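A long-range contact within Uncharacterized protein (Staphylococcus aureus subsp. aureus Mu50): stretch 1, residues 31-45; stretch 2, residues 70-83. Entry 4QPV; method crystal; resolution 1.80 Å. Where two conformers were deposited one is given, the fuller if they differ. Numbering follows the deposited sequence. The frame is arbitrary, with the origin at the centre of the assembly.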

# COMPACT_ATOMS: atom_id res chain seq x y z
N GLY A 31 -16.82 8.23 5.03
CA GLY A 31 -17.73 7.30 4.37
C GLY A 31 -17.12 5.97 3.99
O GLY A 31 -17.83 5.09 3.51
N PHE A 32 -15.79 5.78 4.20
CA PHE A 32 -15.13 4.51 3.87
C PHE A 32 -15.77 3.37 4.63
O PHE A 32 -15.88 3.41 5.87
CB PHE A 32 -13.61 4.55 4.14
CG PHE A 32 -12.92 3.20 3.97
CD1 PHE A 32 -12.87 2.58 2.73
CD2 PHE A 32 -12.32 2.57 5.05
CE1 PHE A 32 -12.20 1.36 2.56
CE2 PHE A 32 -11.65 1.36 4.89
CZ PHE A 32 -11.61 0.74 3.65
N GLN A 33 -16.25 2.36 3.90
CA GLN A 33 -16.91 1.22 4.53
C GLN A 33 -16.83 -0.04 3.68
O GLN A 33 -17.62 -0.18 2.75
CB GLN A 33 -18.40 1.53 4.84
CG GLN A 33 -19.16 0.43 5.62
CD GLN A 33 -18.42 0.02 6.88
OE1 GLN A 33 -17.79 -1.05 6.95
NE2 GLN A 33 -18.38 0.90 7.84
N PRO A 34 -15.96 -1.02 4.04
CA PRO A 34 -15.99 -2.31 3.34
C PRO A 34 -17.36 -3.01 3.51
O PRO A 34 -18.09 -2.71 4.47
CB PRO A 34 -14.86 -3.10 4.02
CG PRO A 34 -13.94 -2.04 4.58
CD PRO A 34 -14.92 -1.02 5.09
N PRO A 35 -17.75 -3.94 2.59
CA PRO A 35 -19.04 -4.65 2.78
C PRO A 35 -19.13 -5.22 4.21
O PRO A 35 -18.19 -5.89 4.65
CB PRO A 35 -18.98 -5.74 1.71
CG PRO A 35 -18.08 -5.20 0.65
CD PRO A 35 -17.03 -4.44 1.40
N ALA A 36 -20.20 -4.87 4.95
CA ALA A 36 -20.37 -5.28 6.36
C ALA A 36 -21.79 -5.15 6.91
O ALA A 36 -22.59 -4.36 6.40
CB ALA A 36 -19.44 -4.42 7.23
N GLU A 37 -22.08 -5.91 8.00
CA GLU A 37 -23.36 -5.87 8.70
C GLU A 37 -23.41 -4.66 9.61
O GLU A 37 -22.36 -4.25 10.10
CB GLU A 37 -23.59 -7.15 9.51
CG GLU A 37 -24.13 -8.30 8.68
CD GLU A 37 -25.45 -8.01 8.00
OE1 GLU A 37 -26.51 -8.27 8.62
OE2 GLU A 37 -25.43 -7.52 6.85
N LYS A 38 -24.62 -4.11 9.85
CA LYS A 38 -24.80 -2.95 10.73
C LYS A 38 -24.25 -3.27 12.13
O LYS A 38 -23.60 -2.43 12.73
CB LYS A 38 -26.27 -2.53 10.81
CG LYS A 38 -26.82 -1.89 9.54
CD LYS A 38 -28.32 -1.65 9.66
CE LYS A 38 -28.92 -1.09 8.40
NZ LYS A 38 -30.38 -0.85 8.56
N ASP A 39 -24.51 -4.51 12.62
CA ASP A 39 -24.08 -5.06 13.90
C ASP A 39 -22.54 -5.10 13.99
O ASP A 39 -21.99 -4.77 15.04
CB ASP A 39 -24.68 -6.48 14.07
CG ASP A 39 -24.12 -7.27 15.22
OD1 ASP A 39 -24.52 -7.01 16.38
OD2 ASP A 39 -23.28 -8.17 14.97
N ALA A 40 -21.88 -5.51 12.90
CA ALA A 40 -20.41 -5.57 12.80
C ALA A 40 -19.80 -4.17 12.86
O ALA A 40 -18.82 -3.95 13.59
CB ALA A 40 -20.01 -6.27 11.50
N ILE A 41 -20.39 -3.19 12.13
CA ILE A 41 -19.97 -1.79 12.14
C ILE A 41 -20.09 -1.23 13.56
O ILE A 41 -19.13 -0.67 14.08
CB ILE A 41 -20.80 -0.96 11.11
CG1 ILE A 41 -20.46 -1.38 9.67
CG2 ILE A 41 -20.59 0.57 11.32
CD1 ILE A 41 -21.50 -0.85 8.57
N GLU A 42 -21.25 -1.42 14.22
CA GLU A 42 -21.43 -0.95 15.59
C GLU A 42 -20.42 -1.62 16.55
O GLU A 42 -19.87 -0.94 17.42
CB GLU A 42 -22.88 -1.19 16.07
CG GLU A 42 -23.14 -0.85 17.52
CD GLU A 42 -23.23 0.60 17.97
OE1 GLU A 42 -22.84 1.51 17.20
OE2 GLU A 42 -23.69 0.82 19.11
N PHE A 43 -20.15 -2.93 16.36
CA PHE A 43 -19.18 -3.67 17.19
C PHE A 43 -17.78 -3.04 17.09
O PHE A 43 -17.11 -2.86 18.12
CB PHE A 43 -19.13 -5.17 16.78
CG PHE A 43 -18.28 -6.03 17.70
CD1 PHE A 43 -18.83 -6.61 18.83
CD2 PHE A 43 -16.93 -6.25 17.43
CE1 PHE A 43 -18.05 -7.41 19.69
CE2 PHE A 43 -16.16 -7.05 18.27
CZ PHE A 43 -16.72 -7.62 19.40
N SER A 44 -17.34 -2.70 15.86
CA SER A 44 -16.02 -2.10 15.62
C SER A 44 -15.84 -0.78 16.40
O SER A 44 -14.73 -0.46 16.81
CB SER A 44 -15.81 -1.86 14.12
OG SER A 44 -16.53 -0.74 13.65
N LYS A 45 -16.92 -0.02 16.57
CA LYS A 45 -16.89 1.26 17.27
C LYS A 45 -16.82 1.05 18.79
O LYS A 45 -16.14 1.81 19.48
CB LYS A 45 -18.12 2.10 16.91
CG LYS A 45 -18.13 2.56 15.47
CD LYS A 45 -19.51 3.09 15.10
CE LYS A 45 -19.63 3.49 13.65
NZ LYS A 45 -21.04 3.81 13.31
N THR A 70 -4.52 2.24 12.20
CA THR A 70 -4.95 3.52 11.64
C THR A 70 -6.47 3.57 11.49
O THR A 70 -7.03 4.66 11.36
CB THR A 70 -4.31 3.75 10.26
OG1 THR A 70 -4.77 2.71 9.40
CG2 THR A 70 -2.80 3.80 10.32
N ASN A 71 -7.12 2.41 11.43
CA ASN A 71 -8.56 2.36 11.24
C ASN A 71 -9.11 1.04 11.67
O ASN A 71 -8.51 0.00 11.39
CB ASN A 71 -8.95 2.64 9.76
CG ASN A 71 -10.38 3.12 9.59
OD1 ASN A 71 -11.11 3.37 10.55
ND2 ASN A 71 -10.80 3.32 8.34
N VAL A 72 -10.26 1.07 12.34
CA VAL A 72 -10.94 -0.16 12.75
C VAL A 72 -12.34 -0.09 12.20
O VAL A 72 -13.08 0.86 12.51
CB VAL A 72 -10.92 -0.38 14.29
CG1 VAL A 72 -11.77 -1.58 14.68
CG2 VAL A 72 -9.48 -0.55 14.80
N VAL A 73 -12.71 -1.08 11.37
CA VAL A 73 -14.03 -1.03 10.73
C VAL A 73 -14.77 -2.34 10.82
O VAL A 73 -14.16 -3.38 11.05
CB VAL A 73 -13.91 -0.61 9.22
CG1 VAL A 73 -13.35 0.81 9.07
CG2 VAL A 73 -13.10 -1.63 8.39
N GLY A 74 -16.09 -2.29 10.58
CA GLY A 74 -16.91 -3.48 10.41
C GLY A 74 -16.53 -4.06 9.05
O GLY A 74 -16.25 -3.31 8.12
N SER A 75 -16.44 -5.40 8.93
CA SER A 75 -16.10 -6.08 7.67
C SER A 75 -16.74 -7.46 7.69
O SER A 75 -16.42 -8.26 8.57
CB SER A 75 -14.59 -6.15 7.49
OG SER A 75 -14.25 -6.67 6.21
N GLY A 76 -17.70 -7.70 6.78
CA GLY A 76 -18.47 -8.94 6.74
C GLY A 76 -19.29 -9.01 8.00
O GLY A 76 -19.96 -8.03 8.34
N ASP A 77 -19.18 -10.12 8.75
CA ASP A 77 -19.89 -10.22 10.03
C ASP A 77 -18.89 -9.99 11.19
O ASP A 77 -19.25 -10.15 12.36
CB ASP A 77 -20.65 -11.57 10.18
CG ASP A 77 -19.83 -12.84 10.32
OD1 ASP A 77 -18.64 -12.83 9.93
OD2 ASP A 77 -20.39 -13.85 10.79
N GLY A 78 -17.67 -9.61 10.83
CA GLY A 78 -16.62 -9.32 11.80
C GLY A 78 -16.07 -7.91 11.67
O GLY A 78 -16.80 -6.95 11.39
N VAL A 79 -14.78 -7.77 11.92
CA VAL A 79 -14.12 -6.47 11.89
C VAL A 79 -12.84 -6.58 11.07
O VAL A 79 -12.42 -7.68 10.69
CB VAL A 79 -13.84 -5.92 13.32
CG1 VAL A 79 -15.14 -5.71 14.10
CG2 VAL A 79 -12.87 -6.83 14.09
N GLU A 80 -12.23 -5.44 10.81
CA GLU A 80 -10.98 -5.34 10.06
C GLU A 80 -10.15 -4.19 10.60
O GLU A 80 -10.70 -3.11 10.86
CB GLU A 80 -11.26 -5.17 8.57
CG GLU A 80 -10.01 -5.20 7.69
CD GLU A 80 -10.36 -5.26 6.22
OE1 GLU A 80 -11.57 -5.27 5.89
OE2 GLU A 80 -9.42 -5.32 5.40
N VAL A 81 -8.84 -4.42 10.79
CA VAL A 81 -7.90 -3.42 11.31
C VAL A 81 -6.91 -3.05 10.24
O VAL A 81 -6.21 -3.94 9.74
CB VAL A 81 -7.13 -3.89 12.58
CG1 VAL A 81 -6.39 -2.72 13.25
CG2 VAL A 81 -8.03 -4.58 13.57
N PHE A 82 -6.81 -1.77 9.91
CA PHE A 82 -5.84 -1.22 8.96
C PHE A 82 -4.67 -0.79 9.83
O PHE A 82 -4.91 -0.24 10.92
CB PHE A 82 -6.45 -0.05 8.19
CG PHE A 82 -7.43 -0.49 7.13
CD1 PHE A 82 -8.70 -0.98 7.48
CD2 PHE A 82 -7.10 -0.43 5.78
CE1 PHE A 82 -9.59 -1.41 6.50
CE2 PHE A 82 -8.00 -0.86 4.80
CZ PHE A 82 -9.23 -1.34 5.17
N VAL A 83 -3.44 -1.09 9.41
CA VAL A 83 -2.25 -0.76 10.17
C VAL A 83 -1.22 -0.05 9.28
O VAL A 83 -1.19 -0.26 8.08
CB VAL A 83 -1.61 -2.00 10.87
CG1 VAL A 83 -2.59 -2.70 11.84
CG2 VAL A 83 -1.04 -3.00 9.85
O HOH W 1 -13.78 4.31 7.89
O HOH W 2 -15.82 -7.05 3.77
O HOH W 3 -21.71 -8.95 12.97
O HOH W 4 -13.46 2.24 15.00

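A loop running into a helix packs against a β-hairpin, fastened by one two-hydrogen-bond backbone bridge at the turn and otherwise held by close packing and bridging waters, with 661 Å² buried in all.

The bridge pairs A36 with G76. G76 N donates to P35 O (2.8 Å), and E37 N donates to G76 O (3.0 Å), both nearly straight. G76 lies in the type II' turn from S75 to G78, where its positive phi favours glycine. E37 is the N-cap residue, so the strand-like pairing ends just where the helix starts.

From there helix 38-45 runs nearly antiparallel to strand 70-75, the axes approaching to 6.1 Å. Glycine permits this closeness: G74 CA sits 3.9 Å from I41 N, and a CB on G74 would clash with I41 N and A40 C. The helix offers small residues to match. A40 points its methyl at the hairpin, CB lying 3.3 Å from G78 O and 3.6 Å from G76 O. One turn on, S44 places CB 3.5 Å from V73 C; its buried hydroxyl is satisfied within the helix, OG donating to I41 O (2.6 Å). V79 fills the space beside them, its CG1 3.9 Å from S44 CB and 3.8 Å from F43 CD2, at the edge of the F43 ring.

The loop contributes bulkier apolar groups. P34 CD packs 3.8 Å from V73 CG2. Two residues earlier, F32 turns its ring edge toward the face of F82 in an offset edge-to-face pair, planes at 82° and F32 CZ lying 3.5 Å from F82 CZ.

Water completes the polar contacts. One molecule links F32 O to N71 ND2, another P35 O to S75 OG, and a third donates to both D39 OD2 and D77 O, joining the exposed helix start to the turn.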